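Local atomic coordinates of glycosyl hydrolase family 2, TIM barrel domain protein (Faecalibacterium prausnitzii A2-165, PDB entry 6ED2), a protein that probably hydrolyses beta-D-glucuronides, acting as a glycosyl hydrolase family 2 beta-glucuronidase of a human gut bacterium. Residues E323-D326 with I327-R330; A75-C78 with D79-D83; A360-I363 with Y364-A367; T82-A85 with S86-C90. All coordinates share one frame; numbering follows the deposited sequence.

Contact 1. Residues E323-D326 with I327-R330; sequences EDAD and IRGR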
loop_
_atom_site.group_PDB
_atom_site.type_symbol
_atom_site.label_atom_id
_atom_site.label_comp_id
_atom_site.label_asym_id
_atom_site.label_seq_id
_atom_site.Cartn_x
_atom_site.Cartn_y
_atom_site.Cartn_z
ATOM N N GLU A 323 -22.041 6.547 9.772
ATOM C CA GLU A 323 -22.152 5.259 10.449
ATOM C C GLU A 323 -21.683 4.233 9.423
ATOM O O GLU A 323 -22.439 3.781 8.562
ATOM C CB GLU A 323 -23.571 5.006 10.939
ATOM C CG GLU A 323 -23.941 5.799 12.179
ATOM C CD GLU A 323 -25.338 5.441 12.678
ATOM O OE1 GLU A 323 -26.309 5.568 11.884
ATOM O OE2 GLU A 323 -25.463 5.013 13.848
ATOM N N ASP A 324 -20.393 3.908 9.485
ATOM C CA ASP A 324 -19.762 3.117 8.440
ATOM C C ASP A 324 -18.520 2.465 9.032
ATOM O O ASP A 324 -17.750 3.132 9.729
ATOM C CB ASP A 324 -19.400 4.015 7.239
ATOM C CG ASP A 324 -18.501 3.318 6.224
ATOM O OD1 ASP A 324 -19.011 2.923 5.155
ATOM O OD2 ASP A 324 -17.277 3.185 6.486
ATOM N N ALA A 325 -18.337 1.174 8.761
ATOM C CA ALA A 325 -17.132 0.459 9.171
ATOM C C ALA A 325 -17.009 -0.785 8.302
ATOM O O ALA A 325 -17.946 -1.159 7.591
ATOM C CB ALA A 325 -17.157 0.097 10.667
ATOM N N ASP A 326 -15.836 -1.423 8.365
ATOM C CA ASP A 326 -15.627 -2.676 7.634
ATOM C C ASP A 326 -16.642 -3.737 8.047
ATOM O O ASP A 326 -17.074 -3.795 9.203
ATOM C CB ASP A 326 -14.211 -3.212 7.862
ATOM C CG ASP A 326 -13.145 -2.414 7.099
ATOM O OD1 ASP A 326 -13.447 -1.880 6.007
ATOM O OD2 ASP A 326 -11.995 -2.334 7.592
ATOM N N ILE A 327 -17.067 -4.536 7.068
ATOM C CA ILE A 327 -17.885 -5.726 7.292
ATOM C C ILE A 327 -19.340 -5.401 7.634
ATOM O O ILE A 327 -20.261 -5.910 6.982
ATOM C CB ILE A 327 -17.249 -6.627 8.374
ATOM C CG1 ILE A 327 -15.836 -7.046 7.932
ATOM C CG2 ILE A 327 -18.139 -7.826 8.643
ATOM C CD1 ILE A 327 -15.157 -8.056 8.842
ATOM N N ARG A 328 -19.571 -4.570 8.647
ATOM C CA ARG A 328 -20.917 -4.407 9.207
ATOM C C ARG A 328 -21.751 -3.302 8.545
ATOM O O ARG A 328 -22.905 -3.095 8.948
ATOM C CB ARG A 328 -20.833 -4.121 10.713
ATOM C CG ARG A 328 -20.581 -2.647 11.060
ATOM C CD ARG A 328 -20.034 -2.490 12.499
ATOM N NE ARG A 328 -18.816 -3.273 12.656
ATOM C CZ ARG A 328 -18.754 -4.449 13.274
ATOM N NH1 ARG A 328 -19.840 -4.978 13.842
ATOM N NH2 ARG A 328 -17.594 -5.092 13.333
ATOM N N GLY A 329 -21.216 -2.588 7.564
ATOM C CA GLY A 329 -21.980 -1.496 6.963
ATOM C C GLY A 329 -22.268 -0.408 7.972
ATOM O O GLY A 329 -21.350 0.147 8.581
ATOM N N ARG A 330 -23.550 -0.099 8.197
ATOM C CA ARG A 330 -23.928 0.926 9.170
ATOM C C ARG A 330 -24.300 0.335 10.525
ATOM O O ARG A 330 -24.797 1.065 11.392
ATOM C CB ARG A 330 -25.091 1.782 8.650
ATOM C CG ARG A 330 -24.896 2.262 7.226
ATOM C CD ARG A 330 -25.471 3.675 6.931
ATOM N NE ARG A 330 -25.260 3.920 5.501
ATOM C CZ ARG A 330 -24.098 4.313 4.985
ATOM N NH1 ARG A 330 -23.057 4.555 5.775
ATOM N NH2 ARG A 330 -23.970 4.448 3.676
HETATM O O HOH W 1 -26.644 2.733 12.982
HETATM O O HOH W 2 -23.548 2.764 13.910
HETATM O O HOH W 3 -20.907 4.397 3.776
HETATM O O HOH W 4 -19.158 -2.848 5.787
#
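Arg330 reaches back across a tight reversal to hold Glu323, in the loop that leaves strand 312-320 of the TIM barrel before helix 334-347. Its NH1 donates to Glu323 O at 3.0 Å. That oxygen lies near the guanidinium plane at the group's edge, whereas the donor stands well above the carbonyl plane. CG also packs on this oxygen, since chi1 of -47° sets it beside the backbone N and anti to the carbonyl carbon. At the turn itself, Arg328 N bonds Asp326 O at 2.7 Å. This two-residue reach, with Ile327 at phi 74° and psi -54°, defines a classic gamma turn. Further back, Ala325 N donates to Gly329 O at 3.2 Å, a bent bond. With an alanine at Arg330 the guanidinium is gone, and Glu323 O would probably be left without its side-chain donor and the Asp324 carboxylate without one of its nearby positive charges.

Outward from this shell, Glu323 is salt-bridged to Arg198, and Asp324 and Asp326 both to Arg604; Asp326 OD2 is hydrogen-bonded to Gln605 and Arg330 NH2 to Tyr191 O. Arg328 carries its charge to Asp333 of the second subunit, which places the turn at a subunit interface. Of the waters between the arms, one joins Ala325 O to Gly329 N; another accepts from Arg330 NH1 at 2.9 Å and donates to Asp324 OD1 at 2.8 Å.

Contact 2. Residues A75-C78 with D79-D83; sequences ASFC and DLFTD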
loop_
_atom_site.group_PDB
_atom_site.type_symbol
_atom_site.label_atom_id
_atom_site.label_comp_id
_atom_site.label_asym_id
_atom_site.label_seq_id
_atom_site.Cartn_x
_atom_site.Cartn_y
_atom_site.Cartn_z
ATOM N N ALA A 75 -26.554 -5.246 11.851
ATOM C CA ALA A 75 -25.577 -5.079 10.781
ATOM C C ALA A 75 -26.333 -4.706 9.516
ATOM O O ALA A 75 -27.529 -4.995 9.382
ATOM C CB ALA A 75 -24.749 -6.359 10.548
ATOM N N SER A 76 -25.631 -4.050 8.594
ATOM C CA SER A 76 -26.067 -4.090 7.207
ATOM C C SER A 76 -25.831 -5.498 6.691
ATOM O O SER A 76 -24.874 -6.166 7.099
ATOM C CB SER A 76 -25.292 -3.091 6.343
ATOM O OG SER A 76 -25.408 -1.764 6.836
ATOM N N PHE A 77 -26.709 -5.962 5.794
ATOM C CA PHE A 77 -26.500 -7.301 5.260
ATOM C C PHE A 77 -25.455 -7.338 4.147
ATOM O O PHE A 77 -24.879 -8.400 3.906
ATOM C CB PHE A 77 -27.831 -7.917 4.780
ATOM C CG PHE A 77 -28.434 -7.269 3.531
ATOM C CD1 PHE A 77 -27.943 -7.555 2.257
ATOM C CD2 PHE A 77 -29.522 -6.410 3.643
ATOM C CE1 PHE A 77 -28.513 -6.981 1.097
ATOM C CE2 PHE A 77 -30.107 -5.830 2.493
ATOM C CZ PHE A 77 -29.591 -6.112 1.219
ATOM N N CYS A 78 -25.148 -6.199 3.516
ATOM C CA CYS A 78 -24.545 -6.210 2.176
ATOM C C CYS A 78 -23.117 -6.770 2.167
ATOM O O CYS A 78 -22.762 -7.548 1.274
ATOM C CB CYS A 78 -24.561 -4.794 1.577
ATOM S SG CYS A 78 -26.093 -3.833 1.861
ATOM N N ASP A 79 -22.267 -6.352 3.112
ATOM C CA ASP A 79 -20.837 -6.654 3.032
ATOM C C ASP A 79 -20.457 -7.973 3.702
ATOM O O ASP A 79 -19.262 -8.287 3.801
ATOM C CB ASP A 79 -20.016 -5.521 3.654
ATOM C CG ASP A 79 -19.897 -4.323 2.739
ATOM O OD1 ASP A 79 -20.415 -4.400 1.596
ATOM O OD2 ASP A 79 -19.289 -3.305 3.166
ATOM N N LEU A 80 -21.434 -8.732 4.182
ATOM C CA LEU A 80 -21.154 -10.042 4.753
ATOM C C LEU A 80 -20.967 -11.095 3.671
ATOM O O LEU A 80 -20.254 -12.081 3.897
ATOM C CB LEU A 80 -22.286 -10.443 5.709
ATOM C CG LEU A 80 -22.453 -9.423 6.849
ATOM C CD1 LEU A 80 -23.620 -9.765 7.701
ATOM C CD2 LEU A 80 -21.196 -9.399 7.693
ATOM N N PHE A 81 -21.568 -10.894 2.497
ATOM C CA PHE A 81 -21.573 -11.883 1.426
ATOM C C PHE A 81 -20.318 -11.786 0.562
ATOM O O PHE A 81 -19.616 -10.770 0.541
ATOM C CB PHE A 81 -22.806 -11.710 0.540
ATOM C CG PHE A 81 -24.104 -11.890 1.273
ATOM C CD1 PHE A 81 -24.602 -13.155 1.523
ATOM C CD2 PHE A 81 -24.819 -10.796 1.721
ATOM C CE1 PHE A 81 -25.800 -13.329 2.198
ATOM C CE2 PHE A 81 -26.020 -10.965 2.402
ATOM C CZ PHE A 81 -26.507 -12.240 2.645
ATOM N N THR A 82 -20.055 -12.859 -0.178
ATOM C CA THR A 82 -18.929 -12.862 -1.102
ATOM C C THR A 82 -19.323 -12.604 -2.549
ATOM O O THR A 82 -18.429 -12.441 -3.385
ATOM C CB THR A 82 -18.180 -14.194 -1.024
ATOM O OG1 THR A 82 -19.113 -15.265 -1.183
ATOM C CG2 THR A 82 -17.479 -14.320 0.327
ATOM N N ASP A 83 -20.620 -12.568 -2.870
ATOM C CA ASP A 83 -21.100 -12.336 -4.232
ATOM C C ASP A 83 -21.753 -10.959 -4.355
ATOM O O ASP A 83 -22.410 -10.484 -3.421
ATOM C CB ASP A 83 -22.102 -13.413 -4.643
ATOM C CG ASP A 83 -23.393 -13.321 -3.858
ATOM O OD1 ASP A 83 -23.343 -13.448 -2.619
ATOM O OD2 ASP A 83 -24.458 -13.112 -4.473
HETATM O O HOH W 5 -22.637 -5.405 5.736
HETATM O O HOH W 6 -20.605 -8.145 -0.077
#
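Asp79 folds its carboxylate back on Cys78, with Asp79 OD1 3.6 Å from Cys78 C. Its backbone reaches further: a water accepts from Asp79 N at 2.8 Å and donates to Ser76 O, closing the start of a turn. The Asp79 carboxylate has its polar partner in Tyr193, to which OD2 is hydrogen-bonded. Leu80 comes next, and its N gives Phe77 O a weak bond of 3.5 Å. With Cys78 and Asp79 both near the angles of a type I turn (Asp79 at -89°/5°), the four residues Phe77 to Leu80 make a type I beta turn. Leu80 also lays CD1 near Ser76 O (3.9 Å). Phe81 then brings its ring to the turn. Atoms CD2 and CE2 both lie 3.2 Å from Phe77 O, and Cys78 O sits at the ring edge, near its plane. The same CE2 is 3.9 Å from Phe77 CD1, where the two side chains cross obliquely. A second water donates to both Cys78 O, at 2.6 Å, and Phe81 O, holding the chain as it leaves the turn. An alanine at Phe81 is likely to open a gap beside the Phe77 ring and to uncover the Phe77 carbonyl oxygen.

Asp83 ends the segment as the N-cap of helix 84-87. The turn thus links strand 75-76 to that helix within the sugar-binding domain: Phe77 packs edge-to-face on Phe50 and Phe93, Leu80 and Phe81 rest on Met71 of strand 69-73, and Cys78 touches Arg87.

Contact 3. Residues A360-I363 with Y364-A367; sequences AEEI and YQMA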
loop_
_atom_site.group_PDB
_atom_site.type_symbol
_atom_site.label_atom_id
_atom_site.label_comp_id
_atom_site.label_asym_id
_atom_site.label_seq_id
_atom_site.Cartn_x
_atom_site.Cartn_y
_atom_site.Cartn_z
ATOM N N ALA A 360 -27.317 6.165 15.559
ATOM C CA ALA A 360 -27.767 5.372 16.699
ATOM C C ALA A 360 -27.685 6.198 17.973
ATOM O O ALA A 360 -26.735 6.956 18.174
ATOM C CB ALA A 360 -26.922 4.103 16.857
ATOM N N GLU A 361 -28.693 6.039 18.838
ATOM C CA GLU A 361 -28.744 6.789 20.090
ATOM C C GLU A 361 -27.448 6.665 20.880
ATOM O O GLU A 361 -27.019 7.628 21.529
ATOM C CB GLU A 361 -29.927 6.311 20.948
ATOM C CG GLU A 361 -31.333 6.534 20.361
ATOM C CD GLU A 361 -31.868 5.363 19.531
ATOM O OE1 GLU A 361 -31.096 4.755 18.747
ATOM O OE2 GLU A 361 -33.084 5.056 19.648
ATOM N N GLU A 362 -26.813 5.480 20.847
ATOM C CA GLU A 362 -25.620 5.234 21.659
ATOM C C GLU A 362 -24.487 6.211 21.346
ATOM O O GLU A 362 -23.691 6.544 22.232
ATOM C CB GLU A 362 -25.150 3.787 21.447
ATOM C CG GLU A 362 -26.073 2.751 22.081
ATOM C CD GLU A 362 -27.261 2.366 21.219
ATOM O OE1 GLU A 362 -27.642 3.107 20.266
ATOM O OE2 GLU A 362 -27.830 1.295 21.510
ATOM N N ILE A 363 -24.393 6.687 20.104
ATOM C CA ILE A 363 -23.357 7.665 19.768
ATOM C C ILE A 363 -23.619 9.009 20.461
ATOM O O ILE A 363 -22.682 9.674 20.920
ATOM C CB ILE A 363 -23.255 7.800 18.235
ATOM C CG1 ILE A 363 -22.707 6.493 17.644
ATOM C CG2 ILE A 363 -22.388 9.002 17.831
ATOM C CD1 ILE A 363 -22.897 6.359 16.155
ATOM N N TYR A 364 -24.890 9.434 20.556
ATOM C CA TYR A 364 -25.201 10.667 21.284
ATOM C C TYR A 364 -24.949 10.494 22.771
ATOM O O TYR A 364 -24.483 11.426 23.448
ATOM C CB TYR A 364 -26.663 11.090 21.076
ATOM C CG TYR A 364 -27.097 11.235 19.633
ATOM C CD1 TYR A 364 -27.240 12.500 19.054
ATOM C CD2 TYR A 364 -27.369 10.112 18.851
ATOM C CE1 TYR A 364 -27.642 12.641 17.713
ATOM C CE2 TYR A 364 -27.762 10.236 17.524
ATOM C CZ TYR A 364 -27.912 11.516 16.961
ATOM O OH TYR A 364 -28.300 11.643 15.648
ATOM N N GLN A 365 -25.290 9.318 23.303
ATOM C CA GLN A 365 -25.044 9.060 24.715
ATOM C C GLN A 365 -23.560 9.193 25.034
ATOM O O GLN A 365 -23.183 9.756 26.070
ATOM C CB GLN A 365 -25.571 7.674 25.085
ATOM C CG GLN A 365 -27.092 7.517 24.877
ATOM C CD GLN A 365 -27.560 6.067 25.040
ATOM O OE1 GLN A 365 -26.766 5.175 25.350
ATOM N NE2 GLN A 365 -28.850 5.835 24.849
ATOM N N MET A 366 -22.697 8.716 24.130
ATOM C CA MET A 366 -21.261 8.846 24.364
ATOM C C MET A 366 -20.816 10.294 24.225
ATOM O O MET A 366 -19.985 10.767 25.007
ATOM C CB MET A 366 -20.468 7.942 23.406
ATOM C CG MET A 366 -18.940 8.138 23.526
ATOM S SD MET A 366 -17.885 6.665 23.333
ATOM C CE MET A 366 -18.497 5.675 24.701
ATOM N N ALA A 367 -21.331 11.006 23.213
ATOM C CA ALA A 367 -21.070 12.445 23.126
ATOM C C ALA A 367 -21.504 13.154 24.404
ATOM O O ALA A 367 -20.796 14.035 24.901
ATOM C CB ALA A 367 -21.770 13.046 21.911
#
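The Tyr364 ring presents its edge to carbonyls at the start of the helix: CD2 is 3.3 Å from Ala360 O, and Glu361 O also lies at the edge, in the ring plane. The ring of His430 meets the tyrosine with planes about 20° apart. Tyr364 holds CG anti to its carbonyl carbon (chi1 -54°), which turns the ring back along the helix toward these carbonyls. Its hydroxyl is tied to Asp376 OD1 and Tyr359 N. The second pair of flat groups belongs to Glu362 and Gln365, which run side by side in the same direction with carboxylate and amide planes 37° apart. Gln365 OE1 stops 4.1 Å from Glu362 CG, a touch on the aliphatic part of the glutamate, while NE2 lies as far from Glu361 CB. The Glu362 carboxylate instead finds Tyr30 OH.

Beneath the side chains is regular alpha-helical bonding. Gln365 N binds Glu361 O at 3.0 Å; Met366 N binds Glu362 O at 3.1 Å and Ala367 N binds Ile363 O at 3.0 Å. This is the opening of helix 361-370, the helical member of the beta-alpha-beta unit between strands 351-353 and 373-377 of the TIM barrel. Ile363, Met366 and Ala367 pack on helix 334-347, and Tyr364 on Ile374 of strand 373-377. The chemistry therefore divides: backbone bonds define the helical path, whereas Glu362 and Tyr364 direct their polar ends to Tyr30 and Asp376, and Glu362 and Gln365 meet each other through carbon.

Contact 4. Residues T82-A85 with S86-C90; sequences TDKA and SREYC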
loop_
_atom_site.group_PDB
_atom_site.type_symbol
_atom_site.label_atom_id
_atom_site.label_comp_id
_atom_site.label_asym_id
_atom_site.label_seq_id
_atom_site.Cartn_x
_atom_site.Cartn_y
_atom_site.Cartn_z
ATOM N N THR A 82 -20.055 -12.859 -0.178
ATOM C CA THR A 82 -18.929 -12.862 -1.102
ATOM C C THR A 82 -19.323 -12.604 -2.549
ATOM O O THR A 82 -18.429 -12.441 -3.385
ATOM C CB THR A 82 -18.180 -14.194 -1.024
ATOM O OG1 THR A 82 -19.113 -15.265 -1.183
ATOM C CG2 THR A 82 -17.479 -14.320 0.327
ATOM N N ASP A 83 -20.620 -12.568 -2.870
ATOM C CA ASP A 83 -21.100 -12.336 -4.232
ATOM C C ASP A 83 -21.753 -10.959 -4.355
ATOM O O ASP A 83 -22.410 -10.484 -3.421
ATOM C CB ASP A 83 -22.102 -13.413 -4.643
ATOM C CG ASP A 83 -23.393 -13.321 -3.858
ATOM O OD1 ASP A 83 -23.343 -13.448 -2.619
ATOM O OD2 ASP A 83 -24.458 -13.112 -4.473
ATOM N N LYS A 84 -21.595 -10.334 -5.529
ATOM C CA LYS A 84 -22.035 -8.953 -5.711
ATOM C C LYS A 84 -23.564 -8.830 -5.797
ATOM O O LYS A 84 -24.121 -7.802 -5.392
ATOM C CB LYS A 84 -21.366 -8.356 -6.960
ATOM C CG LYS A 84 -21.666 -6.871 -7.182
ATOM C CD LYS A 84 -20.859 -6.280 -8.325
ATOM C CE LYS A 84 -19.373 -6.399 -8.062
ATOM N NZ LYS A 84 -18.609 -5.383 -8.834
ATOM N N ALA A 85 -24.258 -9.853 -6.316
ATOM C CA ALA A 85 -25.715 -9.788 -6.418
ATOM C C ALA A 85 -26.360 -9.635 -5.046
ATOM O O ALA A 85 -27.358 -8.922 -4.896
ATOM C CB ALA A 85 -26.262 -11.033 -7.120
ATOM N N SER A 86 -25.808 -10.295 -4.033
ATOM C CA SER A 86 -26.324 -10.123 -2.681
ATOM C C SER A 86 -25.905 -8.780 -2.106
ATOM O O SER A 86 -26.710 -8.105 -1.449
ATOM C CB SER A 86 -25.834 -11.261 -1.786
ATOM O OG SER A 86 -26.248 -12.514 -2.304
ATOM N N ARG A 87 -24.649 -8.369 -2.333
ATOM C CA ARG A 87 -24.228 -7.064 -1.827
ATOM C C ARG A 87 -25.111 -5.959 -2.388
ATOM O O ARG A 87 -25.509 -5.047 -1.657
ATOM C CB ARG A 87 -22.761 -6.788 -2.152
ATOM C CG ARG A 87 -22.218 -5.530 -1.470
ATOM C CD ARG A 87 -20.961 -4.994 -2.186
ATOM N NE ARG A 87 -21.304 -4.280 -3.409
ATOM C CZ ARG A 87 -20.497 -4.122 -4.463
ATOM N NH1 ARG A 87 -19.269 -4.628 -4.469
ATOM N NH2 ARG A 87 -20.921 -3.443 -5.526
ATOM N N GLU A 88 -25.459 -6.044 -3.668
ATOM C CA GLU A 88 -26.229 -4.994 -4.331
ATOM C C GLU A 88 -27.732 -5.272 -4.344
ATOM O O GLU A 88 -28.472 -4.553 -5.023
ATOM C CB GLU A 88 -25.724 -4.802 -5.766
ATOM C CG GLU A 88 -24.321 -4.186 -5.880
ATOM C CD GLU A 88 -24.323 -2.653 -5.759
ATOM O OE1 GLU A 88 -25.413 -2.046 -5.735
ATOM O OE2 GLU A 88 -23.233 -2.042 -5.689
ATOM N N TYR A 89 -28.197 -6.304 -3.631
ATOM C CA TYR A 89 -29.615 -6.646 -3.657
ATOM C C TYR A 89 -30.485 -5.443 -3.312
ATOM O O TYR A 89 -30.265 -4.755 -2.302
ATOM C CB TYR A 89 -29.928 -7.778 -2.681
ATOM C CG TYR A 89 -31.395 -8.118 -2.708
ATOM C CD1 TYR A 89 -31.900 -8.999 -3.667
ATOM C CD2 TYR A 89 -32.291 -7.531 -1.816
ATOM C CE1 TYR A 89 -33.249 -9.315 -3.714
ATOM C CE2 TYR A 89 -33.656 -7.830 -1.864
ATOM C CZ TYR A 89 -34.123 -8.724 -2.815
ATOM O OH TYR A 89 -35.462 -9.040 -2.868
ATOM N N CYS A 90 -31.500 -5.211 -4.139
ATOM C CA CYS A 90 -32.398 -4.074 -3.962
ATOM C C CYS A 90 -33.833 -4.567 -4.077
ATOM O O CYS A 90 -34.230 -5.084 -5.126
ATOM C CB CYS A 90 -32.108 -2.978 -4.992
ATOM S SG CYS A 90 -33.052 -1.436 -4.705
#
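Asp83 and Ser86 form an N-cap contact at the start of helix 84-87, a single short helix near the surface of the sugar-binding domain. Asp83 OD2 accepts twice, from Ser86 OG at 2.9 Å and from Ser86 N at 3.2 Å. The hydroxyl uses the syn lone pair, while the amide comes in from above, 57° out of the carboxylate plane. Asp83 CG stands between its backbone N and carbonyl carbon (chi1 68°), which brings the carboxylate over the first turn. The cap thereby satisfies an amide at the helix start, where a negative charge would probably also be favoured by the helix dipole.

The turn behind it is ordinary alpha helix: Arg87 N to Asp83 O, then Glu88 N to Lys84 O at 2.8 Å, before Glu88 leaves helical backbone angles. The domain, in family 2 enzymes a jelly-roll beta sandwich, places this helix after strand 75-76 and ahead of strand 92-101.

Lys84 and Arg87 run alongside each other in the same direction. Lys84 CG rests 3.8 Å above one face of the Arg87 guanidinium, toward its rim. Arg87 NH2 makes a salt bridge of 2.7 Å with Glu88 OE2, straight at 166°, in the guanidinium plane and on the anti lone pair. Lys84 NZ lies 4.5 Å from Arg87 NH2, yet both are paired with Glu589 OE2, so the two cations converge on a shared anion. Lys84 NZ and Arg87 NH1 also each donate to Ser549 O of the third subunit.

Overall arrangement
Contacts 1, 2 and 3 are buried, whereas contact 4 is a surface contact. Contacts 2 and 4 lie in the sugar-binding domain, share Thr82 and Asp83, and touch where Phe81 packs on Ser86; aromatic packing and waters mark the former, capping and salt bridges the latter. Contacts 1 and 3 belong to the TIM barrel and are joined by a probable hydrogen bond from Ala360 N to Glu323 OE2. The domains meet between contacts 1 and 2, whose centres are about 10 Å apart, through Arg330 N with Ser76 OG. Contact 3, nearest the chain's centre, relies on regular helix bonding; contact 1 instead combines a turn with charged groups.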